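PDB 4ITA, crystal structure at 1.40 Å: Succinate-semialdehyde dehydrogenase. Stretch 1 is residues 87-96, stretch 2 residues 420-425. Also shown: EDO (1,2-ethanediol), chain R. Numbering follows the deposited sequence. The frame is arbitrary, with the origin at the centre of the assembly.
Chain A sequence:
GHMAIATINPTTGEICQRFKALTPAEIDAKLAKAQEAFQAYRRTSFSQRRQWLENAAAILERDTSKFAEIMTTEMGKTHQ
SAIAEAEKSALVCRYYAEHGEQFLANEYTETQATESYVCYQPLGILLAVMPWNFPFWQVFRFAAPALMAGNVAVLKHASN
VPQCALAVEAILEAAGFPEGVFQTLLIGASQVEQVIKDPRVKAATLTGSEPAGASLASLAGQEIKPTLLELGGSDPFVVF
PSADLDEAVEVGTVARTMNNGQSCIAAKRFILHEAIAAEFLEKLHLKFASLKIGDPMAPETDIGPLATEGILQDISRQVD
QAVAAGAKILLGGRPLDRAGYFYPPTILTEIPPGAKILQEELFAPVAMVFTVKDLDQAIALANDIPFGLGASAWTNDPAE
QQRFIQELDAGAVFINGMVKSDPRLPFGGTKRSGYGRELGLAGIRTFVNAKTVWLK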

# COMPACT_ATOMS: atom_id res chain seq x y z
N GLU A 87 -21.43 -7.29 18.74
CA GLU A 87 -21.20 -6.09 19.53
C GLU A 87 -19.96 -5.33 19.06
O GLU A 87 -19.98 -4.10 18.97
CB GLU A 87 -21.07 -6.46 21.01
CG GLU A 87 -22.37 -6.92 21.65
CD GLU A 87 -22.18 -7.48 23.06
OE1 GLU A 87 -23.19 -7.65 23.76
OE2 GLU A 87 -21.02 -7.74 23.45
N LYS A 88 -18.90 -6.06 18.75
CA LYS A 88 -17.67 -5.41 18.30
C LYS A 88 -17.87 -4.79 16.91
O LYS A 88 -17.29 -3.74 16.60
CB LYS A 88 -16.53 -6.41 18.30
CG LYS A 88 -15.15 -5.79 18.27
CD LYS A 88 -14.09 -6.87 18.37
CE LYS A 88 -12.70 -6.28 18.36
NZ LYS A 88 -11.70 -7.33 18.71
N SER A 89 -18.69 -5.44 16.08
CA SER A 89 -19.08 -4.89 14.78
C SER A 89 -19.78 -3.54 14.94
O SER A 89 -19.49 -2.59 14.20
CB SER A 89 -19.98 -5.88 14.04
OG SER A 89 -19.27 -7.08 13.73
N ALA A 90 -20.70 -3.45 15.89
CA ALA A 90 -21.34 -2.17 16.19
C ALA A 90 -20.31 -1.14 16.63
O ALA A 90 -20.37 0.03 16.24
CB ALA A 90 -22.40 -2.35 17.27
N LEU A 91 -19.34 -1.58 17.43
CA LEU A 91 -18.35 -0.67 17.98
C LEU A 91 -17.51 -0.02 16.88
O LEU A 91 -17.22 1.17 16.95
CB LEU A 91 -17.45 -1.42 18.95
CG LEU A 91 -16.53 -0.63 19.86
CD1 LEU A 91 -17.35 0.15 20.88
CD2 LEU A 91 -15.54 -1.57 20.54
N VAL A 92 -17.10 -0.78 15.87
CA VAL A 92 -16.27 -0.17 14.82
C VAL A 92 -17.10 0.76 13.94
O VAL A 92 -16.59 1.76 13.43
CB VAL A 92 -15.46 -1.23 14.00
CG1 VAL A 92 -16.39 -2.12 13.17
CG2 VAL A 92 -14.41 -0.54 13.14
N CYS A 93 -18.39 0.46 13.77
CA CYS A 93 -19.29 1.39 13.09
C CYS A 93 -19.33 2.72 13.84
O CYS A 93 -19.18 3.79 13.24
CB CYS A 93 -20.71 0.82 12.99
SG CYS A 93 -20.86 -0.53 11.80
N ARG A 94 -19.49 2.65 15.15
CA ARG A 94 -19.55 3.87 15.96
C ARG A 94 -18.21 4.61 15.97
O ARG A 94 -18.17 5.84 15.93
CB ARG A 94 -20.01 3.57 17.38
CG ARG A 94 -21.45 3.12 17.43
CD ARG A 94 -22.07 3.26 18.81
NE ARG A 94 -23.46 2.80 18.79
CZ ARG A 94 -24.47 3.54 18.35
NH1 ARG A 94 -24.25 4.76 17.89
NH2 ARG A 94 -25.71 3.05 18.35
N TYR A 95 -17.10 3.86 15.99
CA TYR A 95 -15.78 4.47 15.96
C TYR A 95 -15.59 5.38 14.74
O TYR A 95 -15.18 6.54 14.87
CB TYR A 95 -14.69 3.39 16.00
CG TYR A 95 -13.30 3.97 15.98
CD1 TYR A 95 -12.72 4.47 17.14
CD2 TYR A 95 -12.56 4.03 14.80
CE1 TYR A 95 -11.44 5.00 17.13
CE2 TYR A 95 -11.28 4.55 14.78
CZ TYR A 95 -10.73 5.04 15.94
OH TYR A 95 -9.45 5.57 15.92
N TYR A 96 -15.91 4.87 13.55
CA TYR A 96 -15.76 5.69 12.36
C TYR A 96 -16.85 6.75 12.21
O TYR A 96 -16.59 7.82 11.67
CB TYR A 96 -15.55 4.83 11.11
CG TYR A 96 -14.17 4.23 11.12
CD1 TYR A 96 -13.04 5.04 11.00
CD2 TYR A 96 -13.97 2.87 11.31
CE1 TYR A 96 -11.76 4.51 11.03
CE2 TYR A 96 -12.69 2.33 11.34
CZ TYR A 96 -11.60 3.16 11.21
OH TYR A 96 -10.33 2.63 11.25
N LYS A 420 -5.30 -8.47 20.98
CA LYS A 420 -6.70 -8.26 20.60
C LYS A 420 -6.74 -7.14 19.59
O LYS A 420 -5.88 -6.26 19.58
CB LYS A 420 -7.56 -7.87 21.81
CG LYS A 420 -7.69 -8.91 22.90
CD LYS A 420 -8.67 -8.45 23.97
CE LYS A 420 -8.62 -9.34 25.19
NZ LYS A 420 -9.49 -8.83 26.29
N SER A 421 -7.76 -7.14 18.73
CA SER A 421 -8.00 -5.98 17.90
C SER A 421 -8.94 -5.01 18.63
O SER A 421 -9.79 -5.41 19.42
CB SER A 421 -8.55 -6.38 16.54
OG SER A 421 -9.72 -7.15 16.67
N ASP A 422 -8.77 -3.72 18.35
CA ASP A 422 -9.48 -2.66 19.04
C ASP A 422 -9.60 -1.56 18.00
O ASP A 422 -8.60 -1.14 17.44
CB ASP A 422 -8.62 -2.19 20.22
CG ASP A 422 -9.28 -1.10 21.06
OD1 ASP A 422 -10.04 -0.27 20.53
OD2 ASP A 422 -8.99 -1.06 22.28
N PRO A 423 -10.83 -1.06 17.73
CA PRO A 423 -10.97 -0.01 16.71
C PRO A 423 -10.07 1.21 16.92
O PRO A 423 -9.74 1.91 15.97
CB PRO A 423 -12.45 0.39 16.84
CG PRO A 423 -13.12 -0.81 17.39
CD PRO A 423 -12.12 -1.45 18.32
N ARG A 424 -9.67 1.45 18.17
CA ARG A 424 -8.88 2.63 18.50
C ARG A 424 -7.41 2.56 18.07
O ARG A 424 -6.72 3.58 18.05
CB ARG A 424 -8.94 2.90 20.01
CG ARG A 424 -10.34 3.25 20.51
CD ARG A 424 -10.39 3.30 22.03
NE ARG A 424 -10.14 1.99 22.61
CZ ARG A 424 -10.19 1.73 23.91
NH1 ARG A 424 -10.47 2.69 24.77
NH2 ARG A 424 -9.95 0.50 24.35
N LEU A 425 -6.95 1.36 17.72
CA LEU A 425 -5.53 1.13 17.42
C LEU A 425 -5.40 0.40 16.09
O LEU A 425 -6.15 -0.54 15.84
CB LEU A 425 -4.88 0.28 18.53
CG LEU A 425 -4.40 0.94 19.84
CD1 LEU A 425 -3.23 1.87 19.60
CD2 LEU A 425 -5.48 1.66 20.60
C1 EDO R . -9.92 -11.00 15.61
O1 EDO R . -9.92 -9.81 16.41
C2 EDO R . -9.02 -10.79 14.40
O2 EDO R . -9.55 -9.75 13.57
O HOH W 1 -8.16 6.05 18.24

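This is a small, mixed contact in which one face of a helix packs against an irregular loop, with Pro-423 at its apolar centre, a lysine clamp on Ser-421 at one end and a water bridge at the other. The two stretches bury 355 Å² between them, both sides summed, and Pro-423 supplies 116 Å² of it, the largest share of any residue. The closest CA pair, Val-92 CA to Pro-423 CA at 5.6 Å, places the proline directly against the helix.

The helical register explains which residues take part. Backbone bonds such as Val-92 N to Lys-88 O (3.1 Å) and Tyr-95 N to Leu-91 O (2.9 Å) keep the i to i+4 spacing, so Lys-88, Leu-91 and Tyr-95 all have CA-to-CB bonds pointing toward the loop, while Val-92 points sideways. Ser-89, Ala-90 and Cys-93 remain out of reach.

Around the proline ring the contacts are of van der Waals length: Pro-423 CG lies 4.0 Å from Leu-91 CD2 and 4.1 Å from Val-92 CB. Its CB approaches Tyr-95 CG to 3.8 Å. That same CB sits 4.2 Å from the centroid of the Tyr-95 ring, 28° off the ring normal, which makes an off-centre CH-pi contact. Pro-423 O and Arg-424 N also lie over one face of this ring, with Tyr-95 CE2 3.3 Å from Pro-423 O, so the aromatic surface covers backbone as well as side chain.

At the polar end, Lys-88 reaches out with all four chi angles in the t range. The extended chain brings its NZ within 2.8 Å of Ser-421 O and also 2.8 Å of Ser-421 OG, and it donates a hydrogen bond to each. Ser-421, with chi1 at 56° (p), in turn donates from OG to O1 of the 1,2-ethanediol at 2.7 Å; this diol probably comes from the crystallisation liquor.

The loop's shape is held from within. A type I turn runs from Asp-422 to Leu-425, closed by Leu-425 N to Asp-422 O at 3.0 Å. The CA-to-CB bond of Asp-422 points away from the helix, and its OD1 accepts a bond from Arg-424 N (2.9 Å), while Arg-424 NH2 forms a salt bridge with Asp-422 OD2 at 2.8 Å. Arg-424 nevertheless touches the helix, its CA lying 3.7 Å from Tyr-95 CE1. Beyond the ring, water 1 links the stretches, 2.7 Å from Tyr-95 OH and donating to Arg-424 O at 2.9 Å.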